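Local coordinates for protein signal recognition particle receptor subunit beta (PDB 2FH5) that binds GTP as the beta subunit of the signal recognition particle receptor, which ensures correct targeting of nascent secretory proteins to the endoplasmic reticulum membrane, at residues B[95-106]-B[140-151]. Numbering follows the deposited sequence.
Sequences VKDVAEFLYQVL and LEKELNTLRVTR
Ala-99 is the knob at the centre of this helix crossing. Its methyl sits in a hole formed by Leu-140, Glu-143, Leu-144 and Leu-147, with Leu-147 CD1 4.0 Å from Ala-99 CB. The small side chain is consistent with the close approach of helices 91-110 and 133-150. The axes of 95-106 and 140-150 pass 9.5 Å apart at a crossing angle of -65°. Leu-144 returns the fit as a knob among Ala-99, Leu-102, Tyr-103 and Leu-106. Its CD2 lies at the edge of the Tyr-103 ring, 4.1 Å from Tyr-103 CB, and its CD1 is 4.0 Å from Leu-106 CD1. On the inner side Leu-140 CD2 meets Val-98 CG1. Leu-102 also packs on strands 79-87 and 117-123, and Leu-106 on 117-123, so the apolar seam joins helix 133-150, through helix 91-110, to the sheet of this P-loop GTPase.

The solvent side is looser and polar. Lys-96 reaches across the Glu-143 carboxylate in a long salt bridge, NZ to OE1 3.5 Å. Glu-143 CG stays anti to its backbone N (chi1 -166°), and a bend at chi2 swings the acid toward the lysine. At the far end poorly ordered Arg-151 lays one guanidinium face over Tyr-103 CD2, the planes 58° apart. The chemistry implies that packing of leucines, Ala-99 and the Tyr-103 ring probably holds the helices together, while the Lys-96 and Glu-143 pair adds a weaker, probably solvent-screened attraction.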
loop_
_atom_site.group_PDB
_atom_site.type_symbol
_atom_site.label_atom_id
_atom_site.label_comp_id
_atom_site.label_asym_id
_atom_site.label_seq_id
_atom_site.Cartn_x
_atom_site.Cartn_y
_atom_site.Cartn_z
ATOM N N VAL B 95 16.947 8.710 -1.579
ATOM C CA VAL B 95 17.584 8.975 -0.274
ATOM C C VAL B 95 17.099 10.170 0.509
ATOM O O VAL B 95 16.788 10.060 1.692
ATOM C CB VAL B 95 19.119 9.179 -0.352
ATOM C CG1 VAL B 95 19.725 8.741 0.960
ATOM C CG2 VAL B 95 19.722 8.437 -1.527
ATOM N N LYS B 96 17.078 11.320 -0.143
ATOM C CA LYS B 96 16.664 12.538 0.522
ATOM C C LYS B 96 15.214 12.511 0.971
ATOM O O LYS B 96 14.916 12.958 2.085
ATOM C CB LYS B 96 16.960 13.747 -0.377
ATOM C CG LYS B 96 18.461 13.907 -0.592
ATOM C CD LYS B 96 18.869 15.290 -1.079
ATOM C CE LYS B 96 20.321 15.615 -0.674
ATOM N NZ LYS B 96 21.300 14.520 -1.007
ATOM N N ASP B 97 14.318 11.966 0.143
ATOM C CA ASP B 97 12.907 11.896 0.527
ATOM C C ASP B 97 12.731 10.938 1.704
ATOM O O ASP B 97 11.941 11.195 2.614
ATOM C CB ASP B 97 12.035 11.451 -0.649
ATOM C CG ASP B 97 11.862 12.546 -1.700
ATOM O OD1 ASP B 97 11.535 13.693 -1.321
ATOM O OD2 ASP B 97 12.044 12.259 -2.907
ATOM N N VAL B 98 13.480 9.839 1.680
ATOM C CA VAL B 98 13.442 8.850 2.745
ATOM C C VAL B 98 13.926 9.472 4.048
ATOM O O VAL B 98 13.200 9.462 5.046
ATOM C CB VAL B 98 14.355 7.637 2.429
ATOM C CG1 VAL B 98 14.419 6.716 3.631
ATOM C CG2 VAL B 98 13.845 6.894 1.198
ATOM N N ALA B 99 15.148 10.013 4.041
ATOM C CA ALA B 99 15.733 10.646 5.246
ATOM C C ALA B 99 14.820 11.713 5.856
ATOM O O ALA B 99 14.638 11.776 7.068
ATOM C CB ALA B 99 17.104 11.266 4.915
ATOM N N GLU B 100 14.242 12.542 5.003
ATOM C CA GLU B 100 13.351 13.600 5.455
ATOM C C GLU B 100 12.107 13.082 6.169
ATOM O O GLU B 100 11.644 13.693 7.147
ATOM C CB GLU B 100 12.942 14.461 4.263
ATOM C CG GLU B 100 11.874 15.474 4.549
ATOM C CD GLU B 100 11.659 16.391 3.355
ATOM O OE1 GLU B 100 12.591 17.187 3.078
ATOM O OE2 GLU B 100 10.588 16.307 2.690
ATOM N N PHE B 101 11.557 11.969 5.681
ATOM C CA PHE B 101 10.368 11.413 6.302
ATOM C C PHE B 101 10.795 10.688 7.576
ATOM O O PHE B 101 10.152 10.823 8.606
ATOM C CB PHE B 101 9.656 10.469 5.321
ATOM C CG PHE B 101 8.399 9.815 5.869
ATOM C CD1 PHE B 101 7.686 10.380 6.930
ATOM C CD2 PHE B 101 7.943 8.614 5.330
ATOM C CE1 PHE B 101 6.542 9.750 7.457
ATOM C CE2 PHE B 101 6.803 7.978 5.845
ATOM C CZ PHE B 101 6.103 8.549 6.918
ATOM N N LEU B 102 11.882 9.932 7.508
ATOM C CA LEU B 102 12.375 9.216 8.680
ATOM C C LEU B 102 12.672 10.202 9.824
ATOM O O LEU B 102 12.352 9.937 10.988
ATOM C CB LEU B 102 13.617 8.403 8.308
ATOM C CG LEU B 102 14.275 7.620 9.437
ATOM C CD1 LEU B 102 13.281 6.652 10.079
ATOM C CD2 LEU B 102 15.505 6.904 8.874
ATOM N N TYR B 103 13.251 11.351 9.482
ATOM C CA TYR B 103 13.548 12.417 10.450
ATOM C C TYR B 103 12.313 12.732 11.292
ATOM O O TYR B 103 12.365 12.724 12.521
ATOM C CB TYR B 103 13.981 13.683 9.702
ATOM C CG TYR B 103 14.439 14.808 10.604
ATOM C CD1 TYR B 103 15.736 14.837 11.113
ATOM C CD2 TYR B 103 13.578 15.842 10.949
ATOM C CE1 TYR B 103 16.162 15.872 11.938
ATOM C CE2 TYR B 103 13.997 16.876 11.777
ATOM C CZ TYR B 103 15.288 16.886 12.264
ATOM O OH TYR B 103 15.711 17.931 13.056
ATOM N N GLN B 104 11.202 13.037 10.627
ATOM C CA GLN B 104 9.954 13.312 11.334
ATOM C C GLN B 104 9.485 12.094 12.129
ATOM O O GLN B 104 8.871 12.244 13.185
ATOM C CB GLN B 104 8.850 13.720 10.361
ATOM C CG GLN B 104 8.536 15.207 10.374
ATOM C CD GLN B 104 8.643 15.838 8.979
ATOM O OE1 GLN B 104 8.156 16.955 8.741
ATOM N NE2 GLN B 104 9.291 15.123 8.052
ATOM N N VAL B 105 9.760 10.889 11.629
ATOM C CA VAL B 105 9.333 9.693 12.346
ATOM C C VAL B 105 10.165 9.517 13.624
ATOM O O VAL B 105 9.643 9.091 14.660
ATOM C CB VAL B 105 9.435 8.425 11.453
ATOM C CG1 VAL B 105 9.262 7.165 12.297
ATOM C CG2 VAL B 105 8.341 8.464 10.370
ATOM N N LEU B 106 11.453 9.853 13.548
ATOM C CA LEU B 106 12.350 9.742 14.695
ATOM C C LEU B 106 11.937 10.754 15.747
ATOM O O LEU B 106 11.823 10.440 16.932
ATOM C CB LEU B 106 13.783 10.014 14.271
ATOM C CG LEU B 106 14.358 8.869 13.470
ATOM C CD1 LEU B 106 15.707 9.270 12.928
ATOM C CD2 LEU B 106 14.461 7.643 14.346
ATOM N N LEU B 140 21.814 6.856 5.360
ATOM C CA LEU B 140 20.795 7.581 6.110
ATOM C C LEU B 140 21.401 8.369 7.274
ATOM O O LEU B 140 20.932 9.468 7.586
ATOM C CB LEU B 140 19.737 6.635 6.651
ATOM C CG LEU B 140 18.707 6.246 5.612
ATOM C CD1 LEU B 140 17.924 5.077 6.158
ATOM C CD2 LEU B 140 17.829 7.468 5.283
ATOM N N GLU B 141 22.427 7.812 7.926
ATOM C CA GLU B 141 23.069 8.529 9.033
ATOM C C GLU B 141 23.730 9.790 8.479
ATOM O O GLU B 141 23.540 10.890 9.000
ATOM C CB GLU B 141 24.106 7.637 9.734
ATOM C CG GLU B 141 23.459 6.427 10.380
ATOM C CD GLU B 141 24.398 5.589 11.229
ATOM O OE1 GLU B 141 25.572 5.415 10.840
ATOM O OE2 GLU B 141 23.945 5.084 12.280
ATOM N N LYS B 142 24.484 9.626 7.399
ATOM C CA LYS B 142 25.149 10.757 6.778
ATOM C C LYS B 142 24.125 11.839 6.406
ATOM O O LYS B 142 24.366 13.025 6.585
ATOM C CB LYS B 142 25.918 10.269 5.548
ATOM C CG LYS B 142 26.366 11.371 4.589
ATOM C CD LYS B 142 27.117 10.801 3.377
ATOM C CE LYS B 142 27.519 11.916 2.400
ATOM N NZ LYS B 142 28.253 11.408 1.196
ATOM N N GLU B 143 22.967 11.422 5.914
ATOM C CA GLU B 143 21.920 12.349 5.503
ATOM C C GLU B 143 21.158 13.002 6.670
ATOM O O GLU B 143 20.820 14.175 6.623
ATOM C CB GLU B 143 20.943 11.611 4.593
ATOM C CG GLU B 143 20.001 12.514 3.841
ATOM C CD GLU B 143 20.709 13.279 2.741
ATOM O OE1 GLU B 143 21.466 12.637 1.962
ATOM O OE2 GLU B 143 20.496 14.512 2.664
ATOM N N LEU B 144 20.857 12.246 7.718
ATOM C CA LEU B 144 20.153 12.838 8.851
ATOM C C LEU B 144 21.128 13.816 9.519
ATOM O O LEU B 144 20.733 14.823 10.112
ATOM C CB LEU B 144 19.732 11.740 9.821
ATOM C CG LEU B 144 18.683 10.757 9.272
ATOM C CD1 LEU B 144 18.615 9.526 10.138
ATOM C CD2 LEU B 144 17.345 11.443 9.216
ATOM N N ASN B 145 22.417 13.520 9.389
ATOM C CA ASN B 145 23.434 14.371 9.963
ATOM C C ASN B 145 23.401 15.755 9.375
ATOM O O ASN B 145 23.684 16.719 10.064
ATOM C CB ASN B 145 24.830 13.789 9.774
ATOM C CG ASN B 145 25.879 14.633 10.450
ATOM O OD1 ASN B 145 25.827 14.863 11.668
ATOM N ND2 ASN B 145 26.827 15.121 9.670
ATOM N N THR B 146 23.074 15.872 8.095
ATOM C CA THR B 146 22.998 17.204 7.491
ATOM C C THR B 146 21.645 17.823 7.779
ATOM O O THR B 146 21.551 19.017 8.022
ATOM C CB THR B 146 23.198 17.178 5.965
ATOM O OG1 THR B 146 24.523 16.736 5.668
ATOM C CG2 THR B 146 23.020 18.566 5.383
ATOM N N LEU B 147 20.601 17.003 7.766
ATOM C CA LEU B 147 19.248 17.493 8.017
ATOM C C LEU B 147 19.036 18.157 9.374
ATOM O O LEU B 147 18.301 19.130 9.456
ATOM C CB LEU B 147 18.215 16.369 7.867
ATOM C CG LEU B 147 17.598 16.111 6.498
ATOM C CD1 LEU B 147 16.698 14.913 6.613
ATOM C CD2 LEU B 147 16.804 17.344 6.025
ATOM N N ARG B 148 19.646 17.643 10.437
ATOM C CA ARG B 148 19.447 18.269 11.736
ATOM C C ARG B 148 20.044 19.670 11.794
ATOM O O ARG B 148 19.763 20.435 12.717
ATOM C CB ARG B 148 20.011 17.392 12.852
ATOM C CG ARG B 148 21.399 16.995 12.633
ATOM C CD ARG B 148 21.918 16.098 13.746
ATOM N NE ARG B 148 23.361 15.926 13.568
ATOM C CZ ARG B 148 24.187 15.506 14.512
ATOM N NH1 ARG B 148 23.713 15.208 15.708
ATOM N NH2 ARG B 148 25.484 15.391 14.250
ATOM N N VAL B 149 20.862 20.020 10.807
ATOM C CA VAL B 149 21.440 21.360 10.747
ATOM C C VAL B 149 20.624 22.220 9.771
ATOM O O VAL B 149 20.208 23.325 10.108
ATOM C CB VAL B 149 22.913 21.332 10.274
ATOM C CG1 VAL B 149 23.475 22.751 10.210
ATOM C CG2 VAL B 149 23.726 20.476 11.196
ATOM N N THR B 150 20.375 21.705 8.570
ATOM C CA THR B 150 19.615 22.454 7.563
ATOM C C THR B 150 18.102 22.534 7.826
ATOM O O THR B 150 17.452 23.485 7.402
ATOM C CB THR B 150 19.804 21.858 6.148
ATOM O OG1 THR B 150 19.093 20.614 6.055
ATOM C CG2 THR B 150 21.288 21.619 5.848
ATOM N N ARG B 151 17.551 21.538 8.515
ATOM C CA ARG B 151 16.118 21.472 8.819
ATOM C C ARG B 151 15.473 22.777 9.284
ATOM O O ARG B 151 15.689 23.216 10.417
ATOM C CB ARG B 151 15.875 20.411 9.880
ATOM C CG ARG B 151 14.429 20.232 10.278
ATOM C CD ARG B 151 13.643 19.412 9.262
ATOM N NE ARG B 151 12.424 18.903 9.887
ATOM C CZ ARG B 151 11.552 18.086 9.305
ATOM N NH1 ARG B 151 11.749 17.671 8.059
ATOM N NH2 ARG B 151 10.486 17.674 9.981
#